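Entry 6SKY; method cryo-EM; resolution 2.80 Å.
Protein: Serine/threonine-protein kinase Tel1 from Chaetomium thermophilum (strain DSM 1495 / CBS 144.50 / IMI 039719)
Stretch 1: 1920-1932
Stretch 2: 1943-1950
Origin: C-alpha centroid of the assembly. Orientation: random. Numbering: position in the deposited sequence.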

# COMPACT_ATOMS: atom_id res chain seq x y z
N ILE A 1920 -10.21 -25.49 -18.34
CA ILE A 1920 -8.92 -25.48 -19.02
C ILE A 1920 -7.98 -24.50 -18.35
O ILE A 1920 -6.84 -24.84 -18.01
N PHE A 1921 -8.42 -23.26 -18.15
CA PHE A 1921 -7.52 -22.22 -17.66
C PHE A 1921 -7.20 -22.34 -16.18
O PHE A 1921 -6.18 -21.80 -15.75
N GLU A 1922 -8.02 -23.03 -15.40
CA GLU A 1922 -7.64 -23.28 -14.01
C GLU A 1922 -6.47 -24.24 -13.91
O GLU A 1922 -5.72 -24.19 -12.93
N ASN A 1923 -6.28 -25.10 -14.90
CA ASN A 1923 -5.33 -26.19 -14.80
C ASN A 1923 -4.15 -26.08 -15.75
O ASN A 1923 -3.13 -26.72 -15.49
N ILE A 1924 -4.26 -25.31 -16.82
CA ILE A 1924 -3.13 -25.16 -17.71
C ILE A 1924 -2.00 -24.46 -16.97
O ILE A 1924 -2.21 -23.74 -15.99
N ASP A 1925 -0.77 -24.69 -17.44
CA ASP A 1925 0.43 -24.30 -16.70
C ASP A 1925 0.98 -22.99 -17.25
O ASP A 1925 1.97 -22.95 -17.97
N ASP A 1926 0.32 -21.89 -16.88
CA ASP A 1926 0.80 -20.57 -17.21
C ASP A 1926 0.39 -19.67 -16.06
O ASP A 1926 -0.70 -19.83 -15.52
N PRO A 1927 1.24 -18.72 -15.67
CA PRO A 1927 0.86 -17.82 -14.58
C PRO A 1927 -0.28 -16.88 -14.94
O PRO A 1927 -1.10 -16.57 -14.07
N ASP A 1928 -0.38 -16.42 -16.19
CA ASP A 1928 -1.24 -15.29 -16.52
C ASP A 1928 -2.48 -15.64 -17.32
O ASP A 1928 -3.34 -14.78 -17.47
N ALA A 1929 -2.60 -16.86 -17.84
CA ALA A 1929 -3.68 -17.15 -18.78
C ALA A 1929 -5.05 -17.08 -18.11
O ALA A 1929 -6.01 -16.59 -18.70
N TYR A 1930 -5.14 -17.56 -16.86
CA TYR A 1930 -6.40 -17.59 -16.14
C TYR A 1930 -7.09 -16.24 -16.11
O TYR A 1930 -8.32 -16.17 -16.13
N TYR A 1931 -6.32 -15.15 -16.07
CA TYR A 1931 -6.88 -13.82 -15.93
C TYR A 1931 -7.50 -13.29 -17.21
O TYR A 1931 -8.10 -12.22 -17.18
N GLY A 1932 -7.36 -14.00 -18.32
CA GLY A 1932 -7.96 -13.54 -19.55
C GLY A 1932 -9.37 -13.98 -19.77
O GLY A 1932 -10.03 -13.51 -20.69
N LEU A 1943 -13.17 -13.88 -4.74
CA LEU A 1943 -12.56 -14.83 -3.81
C LEU A 1943 -11.97 -16.03 -4.55
O LEU A 1943 -10.90 -16.51 -4.20
N ALA A 1944 -12.67 -16.51 -5.58
CA ALA A 1944 -12.14 -17.60 -6.40
C ALA A 1944 -10.84 -17.21 -7.07
O ALA A 1944 -9.88 -17.99 -7.10
N ARG A 1945 -10.77 -15.99 -7.60
CA ARG A 1945 -9.53 -15.53 -8.21
C ARG A 1945 -8.42 -15.35 -7.18
O ARG A 1945 -7.25 -15.60 -7.49
N LEU A 1946 -8.76 -14.93 -5.96
CA LEU A 1946 -7.73 -14.75 -4.94
C LEU A 1946 -7.22 -16.07 -4.41
O LEU A 1946 -6.07 -16.17 -3.98
N GLU A 1947 -8.07 -17.10 -4.40
CA GLU A 1947 -7.62 -18.40 -3.94
C GLU A 1947 -6.86 -19.15 -5.03
O GLU A 1947 -5.93 -19.91 -4.72
N TYR A 1948 -7.23 -18.95 -6.30
CA TYR A 1948 -6.38 -19.41 -7.39
C TYR A 1948 -5.00 -18.78 -7.30
O TYR A 1948 -3.98 -19.45 -7.41
N GLU A 1949 -4.97 -17.47 -7.09
CA GLU A 1949 -3.75 -16.69 -7.03
C GLU A 1949 -2.91 -16.99 -5.79
O GLU A 1949 -1.76 -16.55 -5.72
N ASN A 1950 -3.47 -17.72 -4.83
CA ASN A 1950 -2.80 -18.02 -3.56
C ASN A 1950 -2.39 -16.74 -2.84
O ASN A 1950 -1.24 -16.57 -2.44

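Three tyrosines dominate the packing between the two stretches. Tyr1948, from the helix of the second stretch, and Tyr1930, from the short 3-10 segment, both direct CA-to-CB toward the opposing stretch with chi1 in the t well (168° and 176°). With chi2 near 90° in each (92° and 80°), their rings meet face to face, the centroids 4.0 Å apart and the planes inclined by 17°. The overlap is offset, so that Tyr1948 CZ comes within 3.5 Å of Tyr1930 CB and the Tyr1948 hydroxyl passes beyond the ring beneath it, towards the loop backbone, where Tyr1948 OH lies 3.7 Å from Asp1926 O. At the edge of the Tyr1948 ring, CE1 approaches Glu1922 O at 3.8 Å.

Tyr1931 starts sideways, but its m rotamer (chi1 -57°) brings the ring back to the second helix. Its CE1 packs 4.1 Å from Arg1945 CG, while its CE2 lies 4.2 Å from Tyr1948 CE2. The hydroxyl reaches furthest, placing Tyr1931 OH 3.1 Å from Glu1949 OE2. Glu1949 is extended (chi1 and chi2 both t), and its OE1 forms a salt bridge with Arg1945 NH2 at 3.0 Å. Arg1945 is likewise t at chi1 and chi2, then turns at chi3 (64°, p), presenting its aliphatic portion to Tyr1931 while its guanidinium pairs with Glu1949 four residues on.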

# COMPACT_ATOMS: atom_id res chain seq x y z
CB ILE A 1920 -9.10 -25.15 -20.51
CG1 ILE A 1920 -9.84 -26.27 -21.22
CG2 ILE A 1920 -7.77 -24.94 -21.16
CD1 ILE A 1920 -10.27 -25.89 -22.59
CB PHE A 1921 -8.11 -20.84 -17.95
CG PHE A 1921 -7.89 -20.39 -19.35
CD1 PHE A 1921 -6.72 -20.69 -20.00
CD2 PHE A 1921 -8.85 -19.69 -20.02
CE1 PHE A 1921 -6.51 -20.29 -21.28
CE2 PHE A 1921 -8.64 -19.29 -21.30
CZ PHE A 1921 -7.48 -19.58 -21.93
CB GLU A 1922 -8.82 -23.85 -13.24
CG GLU A 1922 -9.85 -22.84 -12.83
CD GLU A 1922 -11.12 -23.49 -12.34
OE1 GLU A 1922 -11.19 -24.73 -12.35
OE2 GLU A 1922 -12.05 -22.76 -11.95
CB ASN A 1923 -6.04 -27.53 -15.07
CG ASN A 1923 -7.19 -27.76 -14.15
OD1 ASN A 1923 -7.01 -28.10 -12.99
ND2 ASN A 1923 -8.40 -27.57 -14.65
CB ILE A 1924 -3.52 -24.40 -18.99
CG1 ILE A 1924 -2.70 -24.90 -20.17
CG2 ILE A 1924 -3.30 -22.92 -18.83
CD1 ILE A 1924 -3.25 -24.47 -21.47
CB ASP A 1925 1.46 -25.42 -16.77
CG ASP A 1925 2.64 -25.16 -15.87
OD1 ASP A 1925 2.56 -24.24 -15.04
OD2 ASP A 1925 3.65 -25.88 -16.01
CB ASP A 1926 0.22 -20.04 -18.52
CG ASP A 1926 1.14 -19.03 -19.18
OD1 ASP A 1926 2.32 -19.36 -19.41
OD2 ASP A 1926 0.69 -17.90 -19.48
CB PRO A 1927 2.15 -17.04 -14.29
CG PRO A 1927 3.23 -17.80 -14.94
CD PRO A 1927 2.63 -18.50 -16.10
CB ASP A 1928 -0.45 -14.24 -17.32
CG ASP A 1928 0.82 -13.83 -16.63
OD1 ASP A 1928 0.85 -13.81 -15.39
OD2 ASP A 1928 1.80 -13.52 -17.34
CB ALA A 1929 -3.46 -18.51 -19.41
CB TYR A 1930 -6.15 -18.06 -14.71
CG TYR A 1930 -7.36 -18.06 -13.83
CD1 TYR A 1930 -8.30 -19.07 -13.89
CD2 TYR A 1930 -7.57 -17.04 -12.91
CE1 TYR A 1930 -9.39 -19.08 -13.09
CE2 TYR A 1930 -8.67 -17.04 -12.10
CZ TYR A 1930 -9.57 -18.06 -12.19
OH TYR A 1930 -10.68 -18.07 -11.38
CB TYR A 1931 -5.81 -12.86 -15.45
CG TYR A 1931 -5.18 -13.29 -14.16
CD1 TYR A 1931 -5.67 -12.85 -12.95
CD2 TYR A 1931 -4.12 -14.16 -14.14
CE1 TYR A 1931 -5.11 -13.25 -11.77
CE2 TYR A 1931 -3.55 -14.56 -12.97
CZ TYR A 1931 -4.05 -14.10 -11.79
OH TYR A 1931 -3.48 -14.51 -10.61
CB LEU A 1943 -13.60 -15.28 -2.79
CG LEU A 1943 -13.14 -16.21 -1.67
CD1 LEU A 1943 -11.86 -15.70 -1.05
CD2 LEU A 1943 -14.23 -16.31 -0.65
CB ALA A 1944 -13.17 -18.02 -7.44
CB ARG A 1945 -9.76 -14.23 -8.96
CG ARG A 1945 -8.49 -13.64 -9.51
CD ARG A 1945 -8.71 -12.26 -10.09
NE ARG A 1945 -9.14 -11.29 -9.09
CZ ARG A 1945 -8.34 -10.76 -8.17
NH1 ARG A 1945 -8.81 -9.87 -7.31
NH2 ARG A 1945 -7.06 -11.11 -8.11
CB LEU A 1946 -8.26 -13.90 -3.79
CG LEU A 1946 -8.40 -12.41 -4.05
CD1 LEU A 1946 -9.18 -11.79 -2.92
CD2 LEU A 1946 -7.03 -11.78 -4.15
CB GLU A 1947 -8.80 -19.23 -3.43
CG GLU A 1947 -9.65 -19.86 -4.51
CD GLU A 1947 -10.96 -20.38 -3.98
OE1 GLU A 1947 -11.37 -19.96 -2.88
OE2 GLU A 1947 -11.59 -21.22 -4.66
CB TYR A 1948 -7.03 -19.09 -8.74
CG TYR A 1948 -6.10 -19.27 -9.92
CD1 TYR A 1948 -6.05 -20.47 -10.61
CD2 TYR A 1948 -5.27 -18.24 -10.34
CE1 TYR A 1948 -5.20 -20.63 -11.67
CE2 TYR A 1948 -4.42 -18.40 -11.39
CZ TYR A 1948 -4.39 -19.60 -12.05
OH TYR A 1948 -3.53 -19.76 -13.12
CB GLU A 1949 -4.12 -15.21 -7.06
CG GLU A 1949 -3.03 -14.27 -7.45
CD GLU A 1949 -3.56 -12.88 -7.72
OE1 GLU A 1949 -4.57 -12.51 -7.09
OE2 GLU A 1949 -2.99 -12.17 -8.57
CB ASN A 1950 -1.60 -18.94 -3.76
CG ASN A 1950 -1.97 -20.39 -3.70
OD1 ASN A 1950 -3.14 -20.75 -3.83
ND2 ASN A 1950 -0.98 -21.25 -3.51